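Local atomic coordinates of putative diflavin flavoprotein A 5 (PDB entry 4FEK), a protein that probably mediates electron transfer from NADH to oxygen, reducing it to water, this chain being the N-terminal metallo-beta-lactamase-like domain of the modular flavoprotein. Residues Phe148-Ser153 with Ala158-Tyr163; Leu85-Pro90 with Tyr171-Phe176; Thr137-Leu140 with His144-Lys147. All coordinates share one frame; numbering follows the deposited sequence.

Contact 1. Residues Phe148-Ser153 with Ala158-Tyr163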
loop_
_atom_site.group_PDB
_atom_site.type_symbol
_atom_site.label_atom_id
_atom_site.label_comp_id
_atom_site.label_asym_id
_atom_site.label_seq_id
_atom_site.Cartn_x
_atom_site.Cartn_y
_atom_site.Cartn_z
ATOM N N PHE A 148 -3.338 1.577 -13.359
ATOM C CA PHE A 148 -3.262 2.554 -12.269
ATOM C C PHE A 148 -4.544 3.359 -12.092
ATOM O O PHE A 148 -5.093 3.909 -13.062
ATOM C CB PHE A 148 -2.056 3.474 -12.470
ATOM C CG PHE A 148 -0.743 2.755 -12.367
ATOM C CD1 PHE A 148 -0.144 2.210 -13.498
ATOM C CD2 PHE A 148 -0.132 2.572 -11.138
ATOM C CE1 PHE A 148 1.059 1.513 -13.405
ATOM C CE2 PHE A 148 1.081 1.881 -11.046
ATOM C CZ PHE A 148 1.668 1.359 -12.180
ATOM N N LEU A 149 -5.018 3.422 -10.850
ATOM C CA LEU A 149 -6.261 4.108 -10.540
ATOM C C LEU A 149 -6.000 5.153 -9.460
ATOM O O LEU A 149 -6.009 4.848 -8.268
ATOM C CB LEU A 149 -7.336 3.121 -10.073
ATOM C CG LEU A 149 -7.753 1.971 -11.006
ATOM C CD1 LEU A 149 -6.759 0.798 -11.003
ATOM C CD2 LEU A 149 -9.137 1.477 -10.642
ATOM N N PRO A 150 -5.754 6.399 -9.886
ATOM C CA PRO A 150 -5.526 7.446 -8.889
ATOM C C PRO A 150 -6.811 7.635 -8.113
ATOM O O PRO A 150 -7.904 7.713 -8.706
ATOM C CB PRO A 150 -5.217 8.692 -9.742
ATOM C CG PRO A 150 -4.755 8.129 -11.063
ATOM C CD PRO A 150 -5.607 6.906 -11.261
ATOM N N ILE A 151 -6.676 7.687 -6.797
ATOM C CA ILE A 151 -7.813 7.978 -5.922
ATOM C C ILE A 151 -7.476 9.180 -5.045
ATOM O O ILE A 151 -7.372 9.069 -3.826
ATOM C CB ILE A 151 -8.238 6.729 -5.094
ATOM C CG1 ILE A 151 -7.033 6.095 -4.395
ATOM C CG2 ILE A 151 -8.934 5.692 -6.011
ATOM C CD1 ILE A 151 -7.432 5.148 -3.272
ATOM N N PRO A 152 -7.325 10.365 -5.680
ATOM C CA PRO A 152 -6.928 11.546 -4.909
ATOM C C PRO A 152 -8.004 11.934 -3.870
ATOM O O PRO A 152 -9.201 11.932 -4.176
ATOM C CB PRO A 152 -6.822 12.638 -5.987
ATOM C CG PRO A 152 -7.778 12.202 -7.070
ATOM C CD PRO A 152 -7.638 10.691 -7.082
ATOM N N SER A 153 -7.554 12.274 -2.666
ATOM C CA SER A 153 -8.427 12.748 -1.602
ATOM C C SER A 153 -7.690 13.842 -0.828
ATOM O O SER A 153 -6.450 13.935 -0.892
ATOM C CB SER A 153 -8.812 11.591 -0.671
ATOM O OG SER A 153 -7.682 11.088 0.021
ATOM N N ALA A 158 -2.181 12.127 -3.467
ATOM C CA ALA A 158 -1.493 11.230 -4.383
ATOM C C ALA A 158 -1.889 9.766 -4.166
ATOM O O ALA A 158 -1.171 8.847 -4.583
ATOM C CB ALA A 158 0.038 11.406 -4.233
ATOM N N GLY A 159 -3.014 9.548 -3.492
ATOM C CA GLY A 159 -3.523 8.196 -3.289
ATOM C C GLY A 159 -3.648 7.449 -4.598
ATOM O O GLY A 159 -4.152 7.983 -5.569
ATOM N N LEU A 160 -3.155 6.212 -4.635
ATOM C CA LEU A 160 -3.111 5.459 -5.881
ATOM C C LEU A 160 -3.332 3.992 -5.577
ATOM O O LEU A 160 -2.696 3.458 -4.665
ATOM C CB LEU A 160 -1.707 5.597 -6.512
ATOM C CG LEU A 160 -1.416 4.880 -7.832
ATOM C CD1 LEU A 160 -2.201 5.561 -8.957
ATOM C CD2 LEU A 160 0.087 4.929 -8.148
ATOM N N CYS A 161 -4.232 3.354 -6.318
ATOM C CA CYS A 161 -4.356 1.898 -6.331
ATOM C C CYS A 161 -3.710 1.364 -7.603
ATOM O O CYS A 161 -3.734 2.031 -8.636
ATOM C CB CYS A 161 -5.835 1.472 -6.311
ATOM S SG CYS A 161 -6.646 1.743 -4.717
ATOM N N THR A 162 -3.139 0.166 -7.521
ATOM C CA THR A 162 -2.487 -0.465 -8.656
ATOM C C THR A 162 -3.056 -1.853 -8.811
ATOM O O THR A 162 -3.220 -2.556 -7.827
ATOM C CB THR A 162 -0.981 -0.623 -8.420
ATOM O OG1 THR A 162 -0.424 0.639 -8.067
ATOM C CG2 THR A 162 -0.297 -1.154 -9.707
ATOM N N TYR A 163 -3.368 -2.238 -10.046
ATOM C CA TYR A 163 -3.992 -3.528 -10.304
ATOM C C TYR A 163 -3.130 -4.349 -11.270
ATOM O O TYR A 163 -2.784 -3.882 -12.344
ATOM C CB TYR A 163 -5.391 -3.306 -10.880
ATOM C CG TYR A 163 -6.148 -4.558 -11.273
ATOM C CD1 TYR A 163 -6.718 -5.383 -10.313
ATOM C CD2 TYR A 163 -6.321 -4.895 -12.612
ATOM C CE1 TYR A 163 -7.439 -6.520 -10.676
ATOM C CE2 TYR A 163 -7.039 -6.038 -12.990
ATOM C CZ TYR A 163 -7.590 -6.840 -12.012
ATOM O OH TYR A 163 -8.302 -7.963 -12.370
#

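Contact 2. Residues Leu85-Pro90 with Tyr171-Phe176. With PO4 (phosphate ion), chain E.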
loop_
_atom_site.group_PDB
_atom_site.type_symbol
_atom_site.label_atom_id
_atom_site.label_comp_id
_atom_site.label_asym_id
_atom_site.label_seq_id
_atom_site.Cartn_x
_atom_site.Cartn_y
_atom_site.Cartn_z
ATOM N N LEU A 85 4.438 3.922 -5.453
ATOM C CA LEU A 85 3.968 4.549 -4.218
ATOM C C LEU A 85 2.454 4.656 -4.198
ATOM O O LEU A 85 1.854 5.254 -5.105
ATOM C CB LEU A 85 4.548 5.952 -4.104
ATOM C CG LEU A 85 6.068 6.063 -4.172
ATOM C CD1 LEU A 85 6.465 7.479 -3.836
ATOM C CD2 LEU A 85 6.672 5.073 -3.195
ATOM N N GLY A 86 1.830 4.129 -3.148
ATOM C CA GLY A 86 0.381 4.229 -3.035
ATOM C C GLY A 86 -0.053 5.605 -2.520
ATOM O O GLY A 86 -1.232 5.946 -2.559
ATOM N N HIS A 87 0.899 6.363 -1.985
ATOM C CA HIS A 87 0.684 7.747 -1.516
ATOM C C HIS A 87 2.044 8.299 -1.131
ATOM O O HIS A 87 3.031 7.564 -1.197
ATOM C CB HIS A 87 -0.261 7.797 -0.306
ATOM C CG HIS A 87 0.358 7.319 0.967
ATOM N ND1 HIS A 87 0.440 5.986 1.302
ATOM C CD2 HIS A 87 0.927 7.999 1.991
ATOM C CE1 HIS A 87 1.038 5.862 2.473
ATOM N NE2 HIS A 87 1.331 7.072 2.917
ATOM N N PHE A 88 2.106 9.573 -0.729
ATOM C CA PHE A 88 3.365 10.181 -0.286
ATOM C C PHE A 88 3.342 10.641 1.180
ATOM O O PHE A 88 2.466 11.388 1.580
ATOM C CB PHE A 88 3.745 11.377 -1.165
ATOM C CG PHE A 88 5.060 12.004 -0.781
ATOM C CD1 PHE A 88 6.243 11.540 -1.324
ATOM C CD2 PHE A 88 5.111 13.039 0.143
ATOM C CE1 PHE A 88 7.465 12.101 -0.963
ATOM C CE2 PHE A 88 6.327 13.601 0.515
ATOM C CZ PHE A 88 7.501 13.133 -0.042
ATOM N N SER A 89 4.335 10.223 1.962
ATOM C CA SER A 89 4.508 10.745 3.318
ATOM C C SER A 89 5.986 10.978 3.588
ATOM O O SER A 89 6.821 10.140 3.235
ATOM C CB SER A 89 3.950 9.779 4.368
ATOM O OG SER A 89 2.532 9.862 4.429
ATOM N N PRO A 90 6.306 12.113 4.213
ATOM C CA PRO A 90 7.694 12.474 4.510
ATOM C C PRO A 90 8.395 11.461 5.411
ATOM O O PRO A 90 9.616 11.351 5.328
ATOM C CB PRO A 90 7.577 13.852 5.182
ATOM C CG PRO A 90 6.139 14.039 5.483
ATOM C CD PRO A 90 5.366 13.205 4.519
ATOM N N TYR A 171 -3.561 -3.489 -5.288
ATOM C CA TYR A 171 -2.692 -2.939 -4.243
ATOM C C TYR A 171 -3.350 -1.641 -3.780
ATOM O O TYR A 171 -3.440 -0.689 -4.555
ATOM C CB TYR A 171 -1.279 -2.703 -4.801
ATOM C CG TYR A 171 -0.647 -4.040 -5.254
ATOM C CD1 TYR A 171 0.106 -4.807 -4.364
ATOM C CD2 TYR A 171 -0.873 -4.547 -6.531
ATOM C CE1 TYR A 171 0.647 -6.030 -4.744
ATOM C CE2 TYR A 171 -0.343 -5.795 -6.931
ATOM C CZ TYR A 171 0.413 -6.521 -6.022
ATOM O OH TYR A 171 0.942 -7.744 -6.390
ATOM N N THR A 172 -3.831 -1.624 -2.541
ATOM C CA THR A 172 -4.760 -0.581 -2.109
ATOM C C THR A 172 -4.159 0.329 -1.052
ATOM O O THR A 172 -4.821 1.298 -0.631
ATOM C CB THR A 172 -6.084 -1.163 -1.553
ATOM O OG1 THR A 172 -5.826 -1.923 -0.358
ATOM C CG2 THR A 172 -6.776 -2.032 -2.577
ATOM N N ASP A 173 -2.927 0.009 -0.623
ATOM C CA ASP A 173 -2.180 0.848 0.333
ATOM C C ASP A 173 -3.050 1.134 1.569
ATOM O O ASP A 173 -3.426 0.202 2.275
ATOM C CB ASP A 173 -1.755 2.159 -0.353
ATOM C CG ASP A 173 -0.749 2.965 0.462
ATOM O OD1 ASP A 173 -0.226 2.453 1.483
ATOM O OD2 ASP A 173 -0.482 4.126 0.070
ATOM N N LYS A 174 -3.398 2.405 1.810
ATOM C CA LYS A 174 -4.189 2.752 3.002
ATOM C C LYS A 174 -5.618 2.224 2.997
ATOM O O LYS A 174 -6.246 2.156 4.052
ATOM C CB LYS A 174 -4.219 4.275 3.241
ATOM C CG LYS A 174 -2.878 4.887 3.602
ATOM C CD LYS A 174 -2.357 4.369 4.945
ATOM C CE LYS A 174 -0.960 4.949 5.249
ATOM N NZ LYS A 174 -0.519 4.688 6.649
ATOM N N ILE A 175 -6.171 1.893 1.830
ATOM C CA ILE A 175 -7.578 1.470 1.827
ATOM C C ILE A 175 -7.726 0.000 2.258
ATOM O O ILE A 175 -6.938 -0.848 1.828
ATOM C CB ILE A 175 -8.273 1.694 0.470
ATOM C CG1 ILE A 175 -7.886 3.043 -0.152
ATOM C CG2 ILE A 175 -9.804 1.567 0.631
ATOM C CD1 ILE A 175 -8.218 4.252 0.707
ATOM N N PHE A 176 -8.737 -0.276 3.090
ATOM C CA PHE A 176 -9.132 -1.642 3.520
ATOM C C PHE A 176 -8.267 -2.352 4.563
ATOM O O PHE A 176 -8.434 -3.564 4.758
ATOM C CB PHE A 176 -9.269 -2.623 2.337
ATOM C CG PHE A 176 -10.186 -2.175 1.268
ATOM C CD1 PHE A 176 -11.550 -2.051 1.504
ATOM C CD2 PHE A 176 -9.695 -1.909 -0.001
ATOM C CE1 PHE A 176 -12.395 -1.651 0.500
ATOM C CE2 PHE A 176 -10.535 -1.518 -1.009
ATOM C CZ PHE A 176 -11.890 -1.383 -0.763
HETATM P P PO4 E . 2.575 6.969 6.779
HETATM O O1 PO4 E . 3.963 6.881 6.136
HETATM O O2 PO4 E . 2.736 7.688 8.077
HETATM O O3 PO4 E . 1.723 7.763 5.829
HETATM O O4 PO4 E . 2.075 5.563 7.005
#

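Contact 3. Residues Thr137-Leu140 with His144-Lys147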
loop_
_atom_site.group_PDB
_atom_site.type_symbol
_atom_site.label_atom_id
_atom_site.label_comp_id
_atom_site.label_asym_id
_atom_site.label_seq_id
_atom_site.Cartn_x
_atom_site.Cartn_y
_atom_site.Cartn_z
ATOM N N THR A 137 -0.539 2.224 -18.856
ATOM C CA THR A 137 -0.232 1.062 -18.049
ATOM C C THR A 137 1.269 0.849 -17.990
ATOM O O THR A 137 2.027 1.494 -18.713
ATOM C CB THR A 137 -0.923 -0.201 -18.581
ATOM O OG1 THR A 137 -0.523 -0.433 -19.933
ATOM C CG2 THR A 137 -2.446 -0.043 -18.516
ATOM N N LEU A 138 1.695 -0.048 -17.106
ATOM C CA LEU A 138 3.094 -0.397 -16.979
ATOM C C LEU A 138 3.239 -1.902 -17.120
ATOM O O LEU A 138 2.760 -2.671 -16.275
ATOM C CB LEU A 138 3.637 0.067 -15.626
ATOM C CG LEU A 138 5.101 -0.253 -15.319
ATOM C CD1 LEU A 138 6.043 0.469 -16.261
ATOM C CD2 LEU A 138 5.410 0.086 -13.866
ATOM N N ASP A 139 3.901 -2.332 -18.187
ATOM C CA ASP A 139 4.079 -3.757 -18.421
ATOM C C ASP A 139 5.382 -4.249 -17.784
ATOM O O ASP A 139 6.478 -3.835 -18.165
ATOM C CB ASP A 139 4.045 -4.065 -19.919
ATOM C CG ASP A 139 4.118 -5.561 -20.223
ATOM O OD1 ASP A 139 3.984 -6.388 -19.296
ATOM O OD2 ASP A 139 4.285 -5.910 -21.409
ATOM N N LEU A 140 5.247 -5.136 -16.808
ATOM C CA LEU A 140 6.401 -5.770 -16.168
ATOM C C LEU A 140 6.855 -7.014 -16.944
ATOM O O LEU A 140 7.898 -7.615 -16.631
ATOM C CB LEU A 140 6.037 -6.166 -14.733
ATOM C CG LEU A 140 6.397 -5.225 -13.578
ATOM C CD1 LEU A 140 6.456 -3.805 -14.015
ATOM C CD2 LEU A 140 5.455 -5.412 -12.374
ATOM N N HIS A 144 2.249 -9.439 -16.515
ATOM C CA HIS A 144 2.054 -8.516 -15.397
ATOM C C HIS A 144 1.946 -7.090 -15.891
ATOM O O HIS A 144 2.891 -6.308 -15.783
ATOM C CB HIS A 144 3.161 -8.664 -14.353
ATOM C CG HIS A 144 3.183 -10.009 -13.703
ATOM N ND1 HIS A 144 2.422 -10.314 -12.592
ATOM C CD2 HIS A 144 3.845 -11.145 -14.030
ATOM C CE1 HIS A 144 2.628 -11.576 -12.256
ATOM N NE2 HIS A 144 3.478 -12.104 -13.120
ATOM N N VAL A 145 0.798 -6.781 -16.485
ATOM C CA VAL A 145 0.490 -5.427 -16.897
ATOM C C VAL A 145 -0.200 -4.740 -15.721
ATOM O O VAL A 145 -1.208 -5.228 -15.206
ATOM C CB VAL A 145 -0.434 -5.408 -18.116
ATOM C CG1 VAL A 145 -0.714 -3.973 -18.543
ATOM C CG2 VAL A 145 0.172 -6.213 -19.268
ATOM N N LEU A 146 0.359 -3.617 -15.290
ATOM C CA LEU A 146 -0.187 -2.862 -14.168
ATOM C C LEU A 146 -1.117 -1.762 -14.647
ATOM O O LEU A 146 -0.727 -0.945 -15.478
ATOM C CB LEU A 146 0.954 -2.217 -13.385
ATOM C CG LEU A 146 1.529 -3.016 -12.217
ATOM C CD1 LEU A 146 1.408 -4.486 -12.448
ATOM C CD2 LEU A 146 2.965 -2.600 -11.927
ATOM N N LYS A 147 -2.342 -1.744 -14.121
ATOM C CA LYS A 147 -3.276 -0.645 -14.361
ATOM C C LYS A 147 -3.242 0.269 -13.139
ATOM O O LYS A 147 -3.100 -0.214 -12.020
ATOM C CB LYS A 147 -4.688 -1.183 -14.571
ATOM C CG LYS A 147 -4.784 -2.167 -15.746
ATOM C CD LYS A 147 -6.232 -2.414 -16.157
ATOM C CE LYS A 147 -6.314 -3.066 -17.538
ATOM N NZ LYS A 147 -7.727 -3.344 -17.931
#

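Contact 1. Residues Phe148-Ser153 with Ala158-Tyr163
An antiparallel beta hairpin of the metallo-beta-lactamase fold is built where Phe148-Ser153 runs back along Ala158-Tyr163, joining strands 145-150 and 160-164 within the five-stranded sheet of the domain. Leu149 and Cys161 form its hydrogen-bonded pair: Leu149 N reaches Cys161 O at 2.9 Å, and Cys161 N returns to Leu149 O at 3.0 Å, both bonds almost straight at the hydrogen. Beyond the strand proper, Ile151 N still binds Gly159 O at 2.8 Å; both Cys161 N and Ile151 N approach their acceptors from above the carbonyl plane. Pro150, with no N-H to give, falls at a non-hydrogen-bonded position facing Leu160 and so costs the pairing nothing.

The two faces of the hairpin differ in their company. Phe148, Pro150, Leu160 and Thr162 share the face turned to the other sheet, where Ile84 of strand 80-84 packs on Phe148 and Thr162. Leu160 CD2 meets the ring of Phe148 at CD2, 3.8 Å away, while its other methyl, CD1, lies against Pro150. Leu149 and Cys161 point to the far side, with Leu222 and helix 209-219 as neighbours, and Ile151, just past the strand, reaches there too: Ile151 CD1 ends 3.8 Å from Cys161 SG. The Phe148 ring and Thr162 run side by side in the same direction. In Thr162, CG2 is anti to the backbone N and OG1 anti to the carbonyl carbon (chi1 -53°), which turns both branches to the ring; Phe148 CE2 lies 3.6 Å from Thr162 OG1 and 3.6 Å from Thr162 CG2.

Contact 2. Residues Leu85-Pro90 with Tyr171-Phe176
With its CG set between backbone nitrogen and carbonyl carbon (chi1 74°), His87 turns ND1 toward Asp173, whose own carboxylate is extended away from the backbone N (chi1 -169°) to meet it. ND1 of His87 donates to Asp173 OD2 at the ring edge; the modelled 2.4 Å is very short and its exact value doubtful, but the bond is nearly straight, and the planes of ring and carboxylate are 20° apart, nearly coplanar. Asp173 is presented by a type II' turn from Thr172 to Ile175, closed by a backbone bond and by Thr172 OG1 to Ile175 O at 2.7 Å.

Lys174, next in this turn, bends at chi2 and lays CE 3.5 Å from His87 CE1. Its NZ then binds O4 of a phosphate ion, probably from the crystallisation liquor, at 2.8 Å and also His231. Phosphate O3 is gripped twice, by His87 NE2 at 3.0 Å and Ser89 OG at 2.6 Å; Arg92 and Asn91 hold the anion too. The carboxylate thus fixes the ring rotation that aims NE2 at the phosphate. A His-carboxylate pair at the strand ends of the metallo-beta-lactamase fold is consistent with the place where flavodiiron relatives carry their metal site.

Contact 3. Residues Thr137-Leu140 with His144-Lys147
One face of the Asp139 carboxylate is covered by Val145, whose CG2 lies 3.8 Å above Asp139 OD1 across the hairpin; the same oxygen takes a hydrogen bond from Gly141 N in the turn. The other flat group belongs to His144, which touches the opposite segment with its CB, 3.8 Å from Leu140 CB, while its ring is given over to outside partners. The two ring nitrogens are held there, ND1 by the carboxylate of Asp164 and NE2 by Asn17, so that the rotation of this buried ring is fixed at both positions.

Between these groups the backbones of Thr137-Leu140 and His144-Lys147 run antiparallel in a tight hairpin. Leu138 and Leu146 make the hydrogen-bonded pair. Leu138 N reaches Leu146 O at 3.1 Å, in the carbonyl plane and on a lone pair, and the return bond from Leu146 N to Leu138 O is 2.8 Å. A third bond, Leu140 N to His144 O at 2.8 Å, continues the pairing past the strand ends, next to the turn.

Leucines fill the buried face. Leu138 and Leu146 lie side by side and point the same way, while Leu140 slants over Leu146 and sets its CD2 3.8 Å from Leu146 CD2. Asp139 and Val145 occupy the other, more exposed face. Val145 stands between two neighbours there: CG1, anti to the backbone N (chi1 -179°), touches Thr137 CB at 3.8 Å, and CG2 faces Asp139.

Strand 138-139 is the outermost of its sheet within the chain. Its partner, strand 145-150, is flanked on the other side by strand 160-164, with Lys147 and Tyr163 joined through the backbone. The leucine face is turned to the second sheet of the domain, where Tyr82 packs on Leu138 and Leu140, Ile84 on Leu146, and Ile48 of strand 41-49 on Leu140 and His144.

From the N terminus, the loop after strand 80-84 supplies Leu85-Pro90, the first half of contact 2, which is completed only at Tyr171-Phe176, 81 residues on. Both other contacts fall within that span, one after the other: contact 3 closes a short turn, then contact 1 closes the next hairpin. They share strand 145-150, so strands 138-139, 145-150 and 160-164 follow as a meander, which the backbone hydrogen bond between Tyr171 N and Thr162 O (2.7 Å) extends to strand 169-173. Leu160 N to Gly86 O (2.8 Å) links the hairpin of contact 1 to the loop that follows strand 80-84 of the seven-stranded sheet. Contacts 2 and 3 do not touch, their centres lying about 18 Å apart.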